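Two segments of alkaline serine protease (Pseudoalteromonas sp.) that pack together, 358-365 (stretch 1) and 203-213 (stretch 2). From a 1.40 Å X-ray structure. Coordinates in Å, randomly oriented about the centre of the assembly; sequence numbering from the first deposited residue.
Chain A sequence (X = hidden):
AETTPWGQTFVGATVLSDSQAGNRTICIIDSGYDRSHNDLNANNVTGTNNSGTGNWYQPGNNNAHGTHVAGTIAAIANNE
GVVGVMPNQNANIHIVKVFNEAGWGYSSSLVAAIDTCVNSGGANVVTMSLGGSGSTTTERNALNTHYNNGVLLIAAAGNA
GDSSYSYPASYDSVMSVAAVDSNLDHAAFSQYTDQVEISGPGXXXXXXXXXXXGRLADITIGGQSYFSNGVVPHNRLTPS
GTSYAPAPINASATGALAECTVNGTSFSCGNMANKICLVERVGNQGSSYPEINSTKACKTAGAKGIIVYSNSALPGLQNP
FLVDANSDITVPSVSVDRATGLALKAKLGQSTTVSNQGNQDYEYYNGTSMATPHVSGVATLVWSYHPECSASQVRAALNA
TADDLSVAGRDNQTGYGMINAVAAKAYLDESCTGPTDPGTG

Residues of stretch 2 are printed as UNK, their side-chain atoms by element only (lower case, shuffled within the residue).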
# COMPACT_ATOMS: atom_id res chain seq x y z
N GLY A 358 -9.80 16.32 3.69
CA GLY A 358 -9.56 16.12 2.28
C GLY A 358 -8.50 17.09 1.78
O GLY A 358 -7.90 17.82 2.58
N ASN A 359 -8.27 17.09 0.48
CA ASN A 359 -7.29 17.98 -0.14
C ASN A 359 -5.89 17.79 0.44
O ASN A 359 -5.11 18.74 0.54
CB ASN A 359 -7.73 19.44 0.04
CG ASN A 359 -7.03 20.39 -0.92
OD1 ASN A 359 -7.13 20.25 -2.14
ND2 ASN A 359 -6.32 21.37 -0.36
N GLN A 360 -5.55 16.55 0.81
CA GLN A 360 -4.24 16.26 1.38
C GLN A 360 -3.25 15.80 0.32
O GLN A 360 -3.61 15.61 -0.85
CB GLN A 360 -4.36 15.20 2.48
CG GLN A 360 -5.23 15.64 3.65
CD GLN A 360 -4.72 16.90 4.30
OE1 GLN A 360 -3.60 16.94 4.82
NE2 GLN A 360 -5.54 17.95 4.28
N ASP A 361 -1.99 15.61 0.72
CA ASP A 361 -0.95 15.18 -0.21
C ASP A 361 -0.49 13.75 0.04
O ASP A 361 0.52 13.30 -0.50
CB ASP A 361 0.24 16.14 -0.13
CG ASP A 361 -0.17 17.59 -0.31
OD1 ASP A 361 -1.14 17.85 -1.06
OD2 ASP A 361 0.47 18.48 0.29
N TYR A 362 -1.25 13.03 0.86
CA TYR A 362 -0.97 11.64 1.20
C TYR A 362 -2.30 10.93 1.33
O TYR A 362 -3.34 11.57 1.50
CB TYR A 362 -0.22 11.57 2.54
CG TYR A 362 1.05 12.39 2.55
CD1 TYR A 362 2.26 11.84 2.13
CD2 TYR A 362 1.02 13.73 2.92
CE1 TYR A 362 3.41 12.62 2.07
CE2 TYR A 362 2.16 14.52 2.86
CZ TYR A 362 3.35 13.96 2.43
OH TYR A 362 4.47 14.74 2.35
N GLU A 363 -2.28 9.60 1.24
CA GLU A 363 -3.52 8.85 1.36
C GLU A 363 -3.26 7.37 1.58
O GLU A 363 -2.21 6.85 1.19
CB GLU A 363 -4.39 9.03 0.11
CG GLU A 363 -5.81 8.52 0.28
CD GLU A 363 -6.72 8.87 -0.89
OE1 GLU A 363 -7.93 8.59 -0.79
OE2 GLU A 363 -6.23 9.41 -1.90
N TYR A 364 -4.21 6.71 2.22
CA TYR A 364 -4.14 5.28 2.45
C TYR A 364 -4.74 4.56 1.25
O TYR A 364 -5.84 4.90 0.81
CB TYR A 364 -4.93 4.89 3.70
CG TYR A 364 -4.20 5.11 5.01
CD1 TYR A 364 -4.28 6.33 5.68
CD2 TYR A 364 -3.42 4.10 5.56
CE1 TYR A 364 -3.59 6.54 6.87
CE2 TYR A 364 -2.73 4.30 6.74
CZ TYR A 364 -2.81 5.52 7.40
OH TYR A 364 -2.11 5.69 8.57
N TYR A 365 -4.01 3.58 0.73
CA TYR A 365 -4.45 2.76 -0.40
C TYR A 365 -4.33 1.29 -0.01
O TYR A 365 -3.55 0.94 0.87
CB TYR A 365 -3.54 2.93 -1.63
CG TYR A 365 -3.77 4.12 -2.53
CD1 TYR A 365 -3.21 4.13 -3.81
CD2 TYR A 365 -4.49 5.25 -2.12
CE1 TYR A 365 -3.35 5.22 -4.65
CE2 TYR A 365 -4.64 6.35 -2.97
CZ TYR A 365 -4.06 6.33 -4.23
OH TYR A 365 -4.17 7.40 -5.09
N UNK A 203 -2.40 -3.58 2.78
CA UNK A 203 -3.69 -3.12 3.28
C UNK A 203 -3.43 -1.89 4.13
O UNK A 203 -2.56 -1.90 5.01
o UNK A 203 -7.75 -2.75 4.27
c UNK A 203 -6.82 -3.48 3.87
c UNK A 203 -5.67 -3.78 4.83
c UNK A 203 -4.36 -4.20 4.14
o UNK A 203 -6.81 -3.99 2.73
N UNK A 204 -4.16 -0.81 3.85
CA UNK A 204 -4.01 0.44 4.59
C UNK A 204 -2.57 0.94 4.51
O UNK A 204 -1.89 1.09 5.53
c UNK A 204 -4.42 0.24 6.05
N UNK A 205 -2.12 1.20 3.28
CA UNK A 205 -0.76 1.68 3.05
C UNK A 205 -0.76 3.19 2.79
O UNK A 205 -1.29 3.66 1.78
c UNK A 205 -0.15 -0.56 2.04
c UNK A 205 1.31 1.46 1.62
c UNK A 205 0.48 -1.03 3.34
c UNK A 205 -0.12 0.97 1.83
N UNK A 206 -0.17 3.94 3.72
CA UNK A 206 -0.09 5.39 3.59
C UNK A 206 1.10 5.77 2.73
O UNK A 206 2.21 5.27 2.93
c UNK A 206 0.56 7.98 6.45
c UNK A 206 0.06 6.03 4.98
c UNK A 206 -1.02 8.23 4.52
c UNK A 206 0.25 7.55 5.02
N UNK A 207 0.87 6.65 1.76
CA UNK A 207 1.95 7.11 0.90
C UNK A 207 1.59 8.43 0.24
O UNK A 207 0.52 8.98 0.46
o UNK A 207 3.46 6.41 -0.89
c UNK A 207 2.28 6.06 -0.18
N UNK A 208 2.52 8.93 -0.57
CA UNK A 208 2.35 10.17 -1.31
C UNK A 208 1.35 10.01 -2.45
O UNK A 208 1.25 8.94 -3.06
c UNK A 208 4.68 11.04 -0.88
c UNK A 208 3.68 10.59 -1.94
o UNK A 208 4.24 9.47 -2.65
N UNK A 209 0.58 11.06 -2.71
CA UNK A 209 -0.34 11.06 -3.84
C UNK A 209 -0.23 12.44 -4.48
O UNK A 209 0.32 13.36 -3.87
c UNK A 209 -1.81 10.81 -3.44
c UNK A 209 -1.97 9.40 -2.87
c UNK A 209 -2.28 11.86 -2.45
N UNK A 210 -0.71 12.57 -5.71
CA UNK A 210 -0.67 13.85 -6.40
C UNK A 210 -1.18 14.93 -5.46
O UNK A 210 -2.22 14.77 -4.82
o UNK A 210 -1.08 12.73 -8.49
c UNK A 210 -1.55 13.80 -7.66
c UNK A 210 -1.47 15.11 -8.43
N UNK A 211 -0.43 16.03 -5.37
CA UNK A 211 -0.77 17.13 -4.47
C UNK A 211 -2.25 17.52 -4.49
O UNK A 211 -2.82 17.80 -5.54
c UNK A 211 0.09 18.37 -4.78
c UNK A 211 -0.36 19.56 -3.93
c UNK A 211 1.56 18.06 -4.49
N UNK A 212 -2.84 17.52 -3.30
CA UNK A 212 -4.23 17.90 -3.14
C UNK A 212 -5.29 16.83 -3.38
O UNK A 212 -6.46 17.07 -3.12
N UNK A 213 -4.89 15.65 -3.85
CA UNK A 213 -5.86 14.60 -4.13
C UNK A 213 -6.01 13.57 -3.02
O UNK A 213 -6.83 12.66 -3.13
c UNK A 213 -5.37 14.08 -7.97
c UNK A 213 -5.49 13.89 -5.44
o UNK A 213 -4.98 12.90 -7.97
c UNK A 213 -5.52 14.82 -6.65
o UNK A 213 -5.64 14.71 -9.02
O HOH W 1 -9.04 11.16 -1.79

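Position 203 carries three carbons, the third bearing two oxygens, and its CA-to-CB bond points away from stretch 1; a carboxylate on a two-carbon stem is glutamate, Glu-203. Position 204 has a single carbon, 4.0 Å from CD2 of Tyr-364 at its CB, and is Ala-204; its carbonyl O lies at the edge of that tyrosine ring. At 205, four carbons fork at the first, one arm two carbons long, and the CB lies 3.6 Å from O of Tyr-365; the branching is the mark of isoleucine. Ile-205 opens the strand, its N donating to Tyr-365 O (2.8 Å) and its O accepting from Tyr-365 N (2.9 Å).

Position 206 also has four carbons, but the fork comes at the second. Its CB sits over one face of the Tyr-364 ring, 3.7 Å from CE2 of Tyr-364, in a CH-pi contact. The later fork makes it Leu-206, whose CD1 reaches 4.0 Å from CB of Tyr-362. One carbon followed by one oxygen at 207 gives a hydroxymethyl group, with no close side-chain approach to stretch 1: Ser-207. Here the backbone does the work, Ser-207 N to Glu-363 O at 3.1 Å and Glu-363 N to Ser-207 O at 3.0 Å.

At 208 one carbon carries an oxygen and a carbon. The outer carbon lies 3.6 Å from CE1 of Tyr-362; the branching and mixed elements indicate Thr-208. Position 209 has three carbons forked at the first and points toward stretch 1, with one outer carbon 3.7 Å from OH of Tyr-365 and the other 3.7 Å from N of Tyr-362. This is Val-209, whose CG1 also lies 3.9 Å from CB of Glu-363.

Position 210 again joins an oxygen and a carbon to one carbon, but touches nothing on stretch 1; it is Thr-210. The three forked carbons of 211 approach Asp-361, an outer one 3.4 Å from its OD1, and belong to Val-211. Position 212 has no side-chain atoms: Gly-212, where a CB would be jammed against the preceding carbonyl O. At 213, three carbons end in two oxygens and the CA-to-CB bond points away from stretch 1, giving Glu-213.

The contact works mainly through an antiparallel backbone ladder, with paired hydrogen bonds at Ile-205/Tyr-365 and Ser-207/Glu-363. Beyond it, Gly-212 N donates to Asp-361 OD1 (2.8 Å), tying the type II turn from Thr-210 to Glu-213 to stretch 1. Water 1 bridges Glu-213 O and Glu-363 OE1, 3.0 Å from each. Leu-206 and Val-209 add apolar packing against the tyrosines.

Stretch 2, residues 203-213: EAILSTVTVGE
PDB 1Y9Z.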